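PDB 6LKK: ABC transporter, solute-binding protein from Staphylococcus aureus, which binds glucose 6-phosphate in the cleft of a periplasmic-binding-protein fold and acts as the sugar-phosphate sensor of a two-component signalling system. Local coordinates for residues A[48-54]-A[224-230]; A[247-251]-A[259-264]; A[250-254]-A[267-273]. All coordinates share one frame; numbering follows the deposited sequence.

Contact 1: residues A[48-54]-A[224-230]; sequences FSERGDV and AHPHPKR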
loop_
_atom_site.group_PDB
_atom_site.type_symbol
_atom_site.label_atom_id
_atom_site.label_comp_id
_atom_site.label_asym_id
_atom_site.label_seq_id
_atom_site.Cartn_x
_atom_site.Cartn_y
_atom_site.Cartn_z
ATOM N N PHE A 48 10.142 -20.307 14.020
ATOM C CA PHE A 48 9.974 -20.895 12.696
ATOM C C PHE A 48 8.772 -21.838 12.623
ATOM O O PHE A 48 8.140 -21.955 11.565
ATOM C CB PHE A 48 11.282 -21.601 12.340
ATOM C CG PHE A 48 11.258 -22.362 11.059
ATOM C CD1 PHE A 48 11.425 -21.715 9.846
ATOM C CD2 PHE A 48 11.134 -23.739 11.073
ATOM C CE1 PHE A 48 11.429 -22.433 8.669
ATOM C CE2 PHE A 48 11.146 -24.456 9.903
ATOM C CZ PHE A 48 11.288 -23.806 8.698
ATOM N N SER A 49 8.422 -22.498 13.731
ATOM C CA SER A 49 7.305 -23.440 13.745
ATOM C C SER A 49 5.950 -22.778 13.980
ATOM O O SER A 49 4.920 -23.432 13.776
ATOM C CB SER A 49 7.534 -24.504 14.821
ATOM O OG SER A 49 7.557 -23.924 16.114
ATOM N N GLU A 50 5.917 -21.517 14.410
ATOM C CA GLU A 50 4.669 -20.818 14.684
ATOM C C GLU A 50 4.213 -19.930 13.535
ATOM O O GLU A 50 3.067 -19.467 13.548
ATOM C CB GLU A 50 4.816 -19.956 15.944
ATOM C CG GLU A 50 4.933 -20.747 17.236
ATOM C CD GLU A 50 5.627 -19.961 18.334
ATOM O OE1 GLU A 50 5.657 -18.713 18.245
ATOM O OE2 GLU A 50 6.151 -20.591 19.280
ATOM N N ARG A 51 5.069 -19.691 12.546
ATOM C CA ARG A 51 4.805 -18.676 11.538
ATOM C C ARG A 51 3.572 -19.009 10.708
ATOM O O ARG A 51 3.168 -20.166 10.567
ATOM C CB ARG A 51 6.005 -18.527 10.609
ATOM C CG ARG A 51 7.189 -17.837 11.235
ATOM C CD ARG A 51 8.336 -17.768 10.253
ATOM N NE ARG A 51 9.486 -17.065 10.804
ATOM C CZ ARG A 51 10.622 -16.867 10.147
ATOM N NH1 ARG A 51 10.766 -17.321 8.909
ATOM N NH2 ARG A 51 11.617 -16.215 10.730
ATOM N N GLY A 52 2.980 -17.958 10.147
ATOM C CA GLY A 52 1.940 -18.103 9.157
ATOM C C GLY A 52 2.520 -18.477 7.806
ATOM O O GLY A 52 3.706 -18.774 7.658
ATOM N N ASP A 53 1.658 -18.430 6.798
ATOM C CA ASP A 53 1.954 -19.044 5.511
ATOM C C ASP A 53 2.074 -18.068 4.355
ATOM O O ASP A 53 2.838 -18.339 3.427
ATOM C CB ASP A 53 0.872 -20.078 5.174
ATOM C CG ASP A 53 0.992 -21.331 6.015
ATOM O OD1 ASP A 53 1.912 -22.133 5.752
ATOM O OD2 ASP A 53 0.185 -21.500 6.952
ATOM N N VAL A 54 1.348 -16.952 4.372
ATOM C CA VAL A 54 1.321 -16.027 3.244
ATOM C C VAL A 54 1.392 -14.602 3.770
ATOM O O VAL A 54 0.790 -14.273 4.797
ATOM C CB VAL A 54 0.059 -16.227 2.377
ATOM C CG1 VAL A 54 -0.013 -15.181 1.270
ATOM C CG2 VAL A 54 0.045 -17.625 1.777
ATOM N N ALA A 224 7.935 -24.165 9.195
ATOM C CA ALA A 224 8.253 -25.580 9.362
ATOM C C ALA A 224 7.259 -26.465 8.627
ATOM O O ALA A 224 7.656 -27.432 7.965
ATOM C CB ALA A 224 8.285 -25.938 10.849
ATOM N N HIS A 225 5.972 -26.155 8.726
ATOM C CA HIS A 225 4.910 -27.004 8.196
ATOM C C HIS A 225 3.988 -26.132 7.357
ATOM O O HIS A 225 2.897 -25.750 7.800
ATOM C CB HIS A 225 4.166 -27.706 9.330
ATOM C CG HIS A 225 5.078 -28.360 10.321
ATOM N ND1 HIS A 225 5.904 -29.412 9.988
ATOM C CD2 HIS A 225 5.308 -28.100 11.630
ATOM C CE1 HIS A 225 6.599 -29.778 11.051
ATOM N NE2 HIS A 225 6.256 -28.998 12.060
ATOM N N PRO A 226 4.397 -25.796 6.135
ATOM C CA PRO A 226 3.571 -24.913 5.304
ATOM C C PRO A 226 2.217 -25.536 5.006
ATOM O O PRO A 226 2.104 -26.733 4.730
ATOM C CB PRO A 226 4.408 -24.734 4.030
ATOM C CG PRO A 226 5.361 -25.884 4.022
ATOM C CD PRO A 226 5.647 -26.182 5.456
ATOM N N HIS A 227 1.184 -24.710 5.074
ATOM C CA HIS A 227 -0.156 -25.160 4.734
ATOM C C HIS A 227 -0.191 -25.515 3.253
ATOM O O HIS A 227 0.144 -24.666 2.417
ATOM C CB HIS A 227 -1.179 -24.076 5.052
ATOM C CG HIS A 227 -2.588 -24.576 5.089
ATOM N ND1 HIS A 227 -3.215 -25.120 3.989
ATOM C CD2 HIS A 227 -3.491 -24.618 6.096
ATOM C CE1 HIS A 227 -4.444 -25.477 4.317
ATOM N NE2 HIS A 227 -4.638 -25.181 5.590
ATOM N N PRO A 228 -0.570 -26.741 2.877
ATOM C CA PRO A 228 -0.461 -27.138 1.462
ATOM C C PRO A 228 -1.377 -26.369 0.520
ATOM O O PRO A 228 -1.180 -26.450 -0.698
ATOM C CB PRO A 228 -0.815 -28.633 1.486
ATOM C CG PRO A 228 -1.589 -28.836 2.736
ATOM C CD PRO A 228 -1.074 -27.836 3.723
ATOM N N LYS A 229 -2.357 -25.628 1.028
ATOM C CA LYS A 229 -3.266 -24.865 0.183
ATOM C C LYS A 229 -2.801 -23.432 -0.055
ATOM O O LYS A 229 -3.531 -22.656 -0.680
ATOM C CB LYS A 229 -4.667 -24.851 0.799
ATOM C CG LYS A 229 -5.437 -26.141 0.582
ATOM C CD LYS A 229 -6.025 -26.176 -0.818
ATOM C CE LYS A 229 -6.315 -27.592 -1.285
ATOM N NZ LYS A 229 -6.462 -27.636 -2.766
ATOM N N ARG A 230 -1.605 -23.064 0.409
ATOM C CA ARG A 230 -1.199 -21.667 0.301
ATOM C C ARG A 230 -0.881 -21.278 -1.136
ATOM O O ARG A 230 -1.099 -20.126 -1.521
ATOM C CB ARG A 230 -0.007 -21.377 1.212
ATOM C CG ARG A 230 1.296 -22.072 0.858
ATOM C CD ARG A 230 2.350 -21.675 1.877
ATOM N NE ARG A 230 3.685 -22.175 1.569
ATOM C CZ ARG A 230 4.764 -21.888 2.291
ATOM N NH1 ARG A 230 4.662 -21.106 3.359
ATOM N NH2 ARG A 230 5.944 -22.380 1.951
HETATM O O HOH W 1 4.953 -24.147 10.583
HETATM O O HOH W 2 1.233 -23.588 8.450
#
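Three direct hydrogen bonds join Phe-48 and Asp-53 to 224-230. The straightest runs from His-227 N to Asp-53 OD1 (2.8 Å, 168°), with the donor reaching the oxygen from above the carboxylate plane. Asn-223 ND2 also donates to this oxygen. At the other end of the contact Ala-224 N donates to Phe-48 O at 3.2 Å. The third bond, Arg-230 NH1 to Asp-53 O, is weak (3.3 Å); the same nitrogen has its stronger partner in the carbonyl of Val-221.

Charge adds a long salt bridge, with Asp-53 OD1 3.8 Å from Arg-230 NH1 and well out of the guanidinium plane, so no N-H points at it. Pro-226 CB lies centrally over one guanidinium face.

Two waters bridge the loops. One links Ser-49 O to His-225 N, and the other donates to both Asp-53 OD2 (2.8 Å) and His-225 O.

Apolar packing is modest. Phe-48 has its CG anti to the backbone N (chi1 175°); Ala-224 N lies over one face of its ring, towards the rim, and Ala-224 CB is 3.6 Å from Phe-48 CD2. Val-54 CG2 meets Arg-230 CB at 3.8 Å.

Asp-53 thus holds the start of a type I turn, His-227 to Arg-230, that leads into helix 230-237. The contact ties the loop leading into strand 54-56 to the loop leaving its antiparallel neighbour, strand 213-221, in a fold consistent with the type II periplasmic binding proteins.

Contact 2: residues A[247-251]-A[259-264]; sequences VAEFD and VSEQSD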
loop_
_atom_site.group_PDB
_atom_site.type_symbol
_atom_site.label_atom_id
_atom_site.label_comp_id
_atom_site.label_asym_id
_atom_site.label_seq_id
_atom_site.Cartn_x
_atom_site.Cartn_y
_atom_site.Cartn_z
ATOM N N VAL A 247 -11.682 -5.246 -8.538
ATOM C CA VAL A 247 -11.879 -4.038 -9.335
ATOM C C VAL A 247 -13.330 -3.581 -9.250
ATOM O O VAL A 247 -13.618 -2.408 -8.982
ATOM C CB VAL A 247 -11.450 -4.291 -10.792
ATOM C CG1 VAL A 247 -11.870 -3.143 -11.700
ATOM C CG2 VAL A 247 -9.945 -4.496 -10.869
ATOM N N ALA A 248 -14.266 -4.505 -9.476
ATOM C CA ALA A 248 -15.677 -4.138 -9.525
ATOM C C ALA A 248 -16.157 -3.576 -8.195
ATOM O O ALA A 248 -16.875 -2.570 -8.161
ATOM C CB ALA A 248 -16.515 -5.352 -9.924
ATOM N N GLU A 249 -15.770 -4.207 -7.086
ATOM C CA GLU A 249 -16.329 -3.832 -5.795
ATOM C C GLU A 249 -15.605 -2.651 -5.160
ATOM O O GLU A 249 -16.245 -1.839 -4.483
ATOM C CB GLU A 249 -16.302 -5.028 -4.842
ATOM C CG GLU A 249 -16.777 -4.695 -3.435
ATOM C CD GLU A 249 -17.103 -5.930 -2.617
ATOM O OE1 GLU A 249 -17.571 -5.773 -1.468
ATOM O OE2 GLU A 249 -16.897 -7.055 -3.120
ATOM N N PHE A 250 -14.292 -2.525 -5.368
ATOM C CA PHE A 250 -13.491 -1.545 -4.646
ATOM C C PHE A 250 -12.823 -0.499 -5.526
ATOM O O PHE A 250 -12.119 0.367 -4.994
ATOM C CB PHE A 250 -12.396 -2.252 -3.835
ATOM C CG PHE A 250 -12.919 -3.175 -2.777
ATOM C CD1 PHE A 250 -13.314 -2.683 -1.545
ATOM C CD2 PHE A 250 -12.993 -4.538 -3.004
ATOM C CE1 PHE A 250 -13.785 -3.533 -0.564
ATOM C CE2 PHE A 250 -13.462 -5.393 -2.028
ATOM C CZ PHE A 250 -13.858 -4.891 -0.806
ATOM N N ASP A 251 -13.004 -0.545 -6.845
ATOM C CA ASP A 251 -12.187 0.260 -7.750
ATOM C C ASP A 251 -10.707 -0.033 -7.541
ATOM O O ASP A 251 -9.857 0.855 -7.661
ATOM C CB ASP A 251 -12.456 1.760 -7.579
ATOM C CG ASP A 251 -13.893 2.133 -7.872
ATOM O OD1 ASP A 251 -14.338 1.937 -9.025
ATOM O OD2 ASP A 251 -14.578 2.619 -6.949
ATOM N N VAL A 259 -8.197 -7.835 -17.031
ATOM C CA VAL A 259 -9.154 -7.404 -16.022
ATOM C C VAL A 259 -9.511 -5.948 -16.280
ATOM O O VAL A 259 -8.650 -5.144 -16.659
ATOM C CB VAL A 259 -8.595 -7.592 -14.596
ATOM C CG1 VAL A 259 -9.499 -6.935 -13.557
ATOM C CG2 VAL A 259 -8.433 -9.074 -14.296
ATOM N N SER A 260 -10.780 -5.612 -16.062
ATOM C CA SER A 260 -11.269 -4.266 -16.317
ATOM C C SER A 260 -10.472 -3.228 -15.537
ATOM O O SER A 260 -9.889 -3.512 -14.485
ATOM C CB SER A 260 -12.743 -4.149 -15.927
ATOM O OG SER A 260 -13.546 -5.036 -16.675
ATOM N N GLU A 261 -10.459 -2.013 -16.074
ATOM C CA GLU A 261 -10.072 -0.819 -15.339
ATOM C C GLU A 261 -11.341 -0.100 -14.903
ATOM O O GLU A 261 -12.240 0.130 -15.719
ATOM C CB GLU A 261 -9.206 0.102 -16.198
ATOM C CG GLU A 261 -7.886 -0.511 -16.630
ATOM C CD GLU A 261 -7.151 0.341 -17.650
ATOM O OE1 GLU A 261 -7.613 1.465 -17.940
ATOM O OE2 GLU A 261 -6.111 -0.118 -18.167
ATOM N N GLN A 262 -11.421 0.236 -13.620
ATOM C CA GLN A 262 -12.585 0.909 -13.065
ATOM C C GLN A 262 -12.112 1.967 -12.083
ATOM O O GLN A 262 -11.290 1.678 -11.210
ATOM C CB GLN A 262 -13.513 -0.091 -12.369
ATOM C CG GLN A 262 -14.836 0.483 -11.901
ATOM C CD GLN A 262 -15.679 -0.547 -11.177
ATOM O OE1 GLN A 262 -16.079 -1.557 -11.759
ATOM N NE2 GLN A 262 -15.942 -0.308 -9.898
ATOM N N SER A 263 -12.633 3.185 -12.226
ATOM C CA SER A 263 -12.243 4.299 -11.367
ATOM C C SER A 263 -13.470 5.195 -11.178
ATOM O O SER A 263 -13.531 6.339 -11.625
ATOM C CB SER A 263 -11.057 5.066 -11.956
ATOM O OG SER A 263 -11.269 5.367 -13.324
ATOM N N ASP A 264 -14.474 4.656 -10.490
ATOM C CA ASP A 264 -15.725 5.376 -10.298
ATOM C C ASP A 264 -15.499 6.678 -9.539
ATOM O O ASP A 264 -14.667 6.755 -8.630
ATOM C CB ASP A 264 -16.728 4.509 -9.534
ATOM C CG ASP A 264 -17.283 3.381 -10.374
ATOM O OD1 ASP A 264 -16.967 3.325 -11.580
ATOM O OD2 ASP A 264 -18.038 2.551 -9.824
HETATM O O HOH W 3 -9.243 2.346 -9.750
HETATM O O HOH W 4 -15.087 5.222 -6.268
HETATM O O HOH W 5 -17.229 1.866 -7.275
#
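With chi1 at -173°, Gln-262 sends CG opposite its backbone N, and the chain stays extended as far as the amide, which carries NE2 to the end of helix 240-250. Asp-251, the first residue past the helix, has CG beside its backbone N (chi1 -61°), and this brings OD1 within reach of the same amide.

Gln-262 NE2 then spends itself on two acceptors: Asp-251 OD1 at 2.9 Å, close to the amide plane, and Ala-248 O at 3.0 Å, a carbonyl of the last helical turn that it meets from above the carbonyl plane. The carboxylate and amide planes stand steeply to one another, 74° apart. Asp-264 N gives OD1 a second bond, nearly straight at 3.1 Å. It arrives from the face of the carboxylate opposite to the one NE2 uses, so OD1 is gripped from both sides.

Farther back along the helix, the packing is mainly apolar. Val-247 and Gln-262 pass in opposite directions, with Val-247 CG1 3.5 Å from Gln-262 CB. The same methyl, Val-247 CG1, also lies against a carbonyl oxygen, Ser-260 O, at 3.4 Å. The second branch, Val-247 CG2, meets Val-259 CG1 at 3.7 Å, and Val-259 also lies against Gln-243 and Gln-244 of the same helix.

Two acidic side chains come close here: Asp-251 OD1 is 3.8 Å from Asp-264 OD2. One water donates to Asp-251 OD2 and Asp-264 OD2, another to Asp-251 OD2 and Asp-264 O, and Arg-193 NE forms a salt bridge to Asp-251 OD2. With two N-H donors on one oxygen and an arginine and waters on the other, the buried Asp-251 probably remains charged despite its acidic neighbour.

Contact 3: residues A[250-254]-A[267-273]; sequences FDAKS and IENLKNI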
loop_
_atom_site.group_PDB
_atom_site.type_symbol
_atom_site.label_atom_id
_atom_site.label_comp_id
_atom_site.label_asym_id
_atom_site.label_seq_id
_atom_site.Cartn_x
_atom_site.Cartn_y
_atom_site.Cartn_z
ATOM N N PHE A 250 -14.292 -2.525 -5.368
ATOM C CA PHE A 250 -13.491 -1.545 -4.646
ATOM C C PHE A 250 -12.823 -0.499 -5.526
ATOM O O PHE A 250 -12.119 0.367 -4.994
ATOM C CB PHE A 250 -12.396 -2.252 -3.835
ATOM C CG PHE A 250 -12.919 -3.175 -2.777
ATOM C CD1 PHE A 250 -13.314 -2.683 -1.545
ATOM C CD2 PHE A 250 -12.993 -4.538 -3.004
ATOM C CE1 PHE A 250 -13.785 -3.533 -0.564
ATOM C CE2 PHE A 250 -13.462 -5.393 -2.028
ATOM C CZ PHE A 250 -13.858 -4.891 -0.806
ATOM N N ASP A 251 -13.004 -0.545 -6.845
ATOM C CA ASP A 251 -12.187 0.260 -7.750
ATOM C C ASP A 251 -10.707 -0.033 -7.541
ATOM O O ASP A 251 -9.857 0.855 -7.661
ATOM C CB ASP A 251 -12.456 1.760 -7.579
ATOM C CG ASP A 251 -13.893 2.133 -7.872
ATOM O OD1 ASP A 251 -14.338 1.937 -9.025
ATOM O OD2 ASP A 251 -14.578 2.619 -6.949
ATOM N N ALA A 252 -10.388 -1.275 -7.192
ATOM C CA ALA A 252 -8.997 -1.685 -7.152
ATOM C C ALA A 252 -8.398 -1.570 -8.546
ATOM O O ALA A 252 -9.108 -1.519 -9.552
ATOM C CB ALA A 252 -8.865 -3.118 -6.640
ATOM N N LYS A 253 -7.072 -1.520 -8.597
ATOM C CA LYS A 253 -6.340 -1.505 -9.857
ATOM C C LYS A 253 -5.650 -2.855 -10.004
ATOM O O LYS A 253 -4.675 -3.146 -9.302
ATOM C CB LYS A 253 -5.357 -0.340 -9.899
ATOM C CG LYS A 253 -6.062 1.006 -10.041
ATOM C CD LYS A 253 -5.092 2.172 -10.005
ATOM C CE LYS A 253 -5.766 3.470 -10.432
ATOM N NZ LYS A 253 -6.896 3.854 -9.540
ATOM N N SER A 254 -6.170 -3.677 -10.909
ATOM C CA SER A 254 -5.690 -5.040 -11.069
ATOM C C SER A 254 -4.275 -5.070 -11.631
ATOM O O SER A 254 -3.863 -4.198 -12.403
ATOM C CB SER A 254 -6.625 -5.821 -11.991
ATOM O OG SER A 254 -6.105 -7.113 -12.277
ATOM N N ILE A 267 -12.036 8.615 -7.988
ATOM C CA ILE A 267 -10.873 7.774 -8.235
ATOM C C ILE A 267 -10.407 8.012 -9.665
ATOM O O ILE A 267 -11.221 8.171 -10.584
ATOM C CB ILE A 267 -11.210 6.291 -7.999
ATOM C CG1 ILE A 267 -11.764 6.069 -6.584
ATOM C CG2 ILE A 267 -9.984 5.415 -8.240
ATOM C CD1 ILE A 267 -10.765 6.292 -5.472
ATOM N N GLU A 268 -9.093 8.047 -9.865
ATOM C CA GLU A 268 -8.525 8.318 -11.178
ATOM C C GLU A 268 -7.942 7.051 -11.788
ATOM O O GLU A 268 -7.347 6.223 -11.089
ATOM C CB GLU A 268 -7.438 9.395 -11.100
ATOM C CG GLU A 268 -7.950 10.768 -10.675
ATOM C CD GLU A 268 -8.722 11.494 -11.766
ATOM O OE1 GLU A 268 -8.835 10.961 -12.891
ATOM O OE2 GLU A 268 -9.217 12.608 -11.495
ATOM N N ASN A 269 -8.131 6.912 -13.098
ATOM C CA ASN A 269 -7.434 5.908 -13.883
ATOM C C ASN A 269 -5.945 6.236 -13.926
ATOM O O ASN A 269 -5.547 7.402 -13.866
ATOM C CB ASN A 269 -8.012 5.865 -15.298
ATOM C CG ASN A 269 -7.417 4.762 -16.148
ATOM O OD1 ASN A 269 -6.302 4.882 -16.653
ATOM N ND2 ASN A 269 -8.175 3.688 -16.334
ATOM N N LEU A 270 -5.117 5.194 -14.027
ATOM C CA LEU A 270 -3.672 5.408 -14.041
ATOM C C LEU A 270 -3.264 6.390 -15.131
ATOM O O LEU A 270 -2.336 7.184 -14.944
ATOM C CB LEU A 270 -2.935 4.083 -14.227
ATOM C CG LEU A 270 -2.783 3.190 -12.995
ATOM C CD1 LEU A 270 -2.076 1.905 -13.390
ATOM C CD2 LEU A 270 -2.018 3.892 -11.876
ATOM N N LYS A 271 -3.947 6.356 -16.277
ATOM C CA LYS A 271 -3.572 7.230 -17.381
ATOM C C LYS A 271 -3.771 8.703 -17.046
ATOM O O LYS A 271 -3.187 9.561 -17.717
ATOM C CB LYS A 271 -4.365 6.866 -18.639
ATOM C CG LYS A 271 -5.820 7.314 -18.636
ATOM C CD LYS A 271 -6.542 6.832 -19.887
ATOM C CE LYS A 271 -7.935 7.435 -20.007
ATOM N NZ LYS A 271 -8.893 6.859 -19.023
ATOM N N ASN A 272 -4.574 9.012 -16.029
ATOM C CA ASN A 272 -4.823 10.385 -15.610
ATOM C C ASN A 272 -4.115 10.736 -14.307
ATOM O O ASN A 272 -4.383 11.798 -13.734
ATOM C CB ASN A 272 -6.328 10.623 -15.466
ATOM C CG ASN A 272 -7.085 10.340 -16.748
ATOM O OD1 ASN A 272 -8.019 9.537 -16.767
ATOM N ND2 ASN A 272 -6.685 11.000 -17.829
ATOM N N ILE A 273 -3.231 9.875 -13.826
ATOM C CA ILE A 273 -2.449 10.129 -12.617
ATOM C C ILE A 273 -1.036 10.504 -13.044
ATOM O O ILE A 273 -0.442 9.791 -13.865
ATOM C CB ILE A 273 -2.428 8.899 -11.688
ATOM C CG1 ILE A 273 -3.838 8.602 -11.172
ATOM C CG2 ILE A 273 -1.456 9.117 -10.528
ATOM C CD1 ILE A 273 -3.960 7.300 -10.395
#
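The two backbones keep their distance, with CA atoms 7.6 Å apart for Asp-251 and Ile-267 and 8.5 Å for Lys-253 and Asn-269, so side chains make the junction. Lys-253 carries most of it. Its chain is extended as far as CE and bends at the last torsion (chi4 61°), turning NZ onto Glu-268 O at 2.9 Å. The ammonium nitrogen lies tilted some 20° from the plane of that carbonyl. NZ also forms a salt bridge with Glu-189 of helix 189-197, giving the charge a carboxylate as well as a carbonyl. The Ile-267 CG2 methyl lies beside the ammonium nitrogen, 3.7 Å from Lys-253 NZ.

The methylenes of the lysine are used too. Lys-253 CD lies 3.9 Å from Leu-270 CG, and CE is equally near that carbon. Ile-273 CD1 comes up to CE from farther off.

Within 267-273, Asn-269 OD1 accepts from Lys-271 N at 2.8 Å in an Asx turn that opens the short 3-10 segment 270-272, to which Leu-270 belongs.

Strand 253-254 pairs antiparallel with strand 92-105 through Lys-253 and Leu-97, and Leu-270 also packs on Leu-97. The contact therefore lays the loop after strand 253-254 against a sheet edge, near the glucose 6-phosphate pocket: the Lys-253 side chain is about 10 Å from the bound ligand.

In the fold
Along the chain, contact 1 comes first: 48-54 is met much later by 224-230, which closes a long loop holding most of the sheet. Contacts 2 and 3 open only after contact 1 has closed, and neither touches it. Both begin at the end of helix 240-250, sharing Phe-250 and Asp-251, and close short loops, with 259-264 returning to the end of helix 240-250 and 267-273 to strand 253-254. The two touch, and Glu-261 OE1 probably hydrogen-bonds Asn-269 ND2. Contact 1 ties loops beside strands 54-56 and 213-221, whereas contacts 2 and 3 fasten the loop that follows strand 253-254 to the end of helix 240-250 and to strand 253-254, which pairs with strand 92-105.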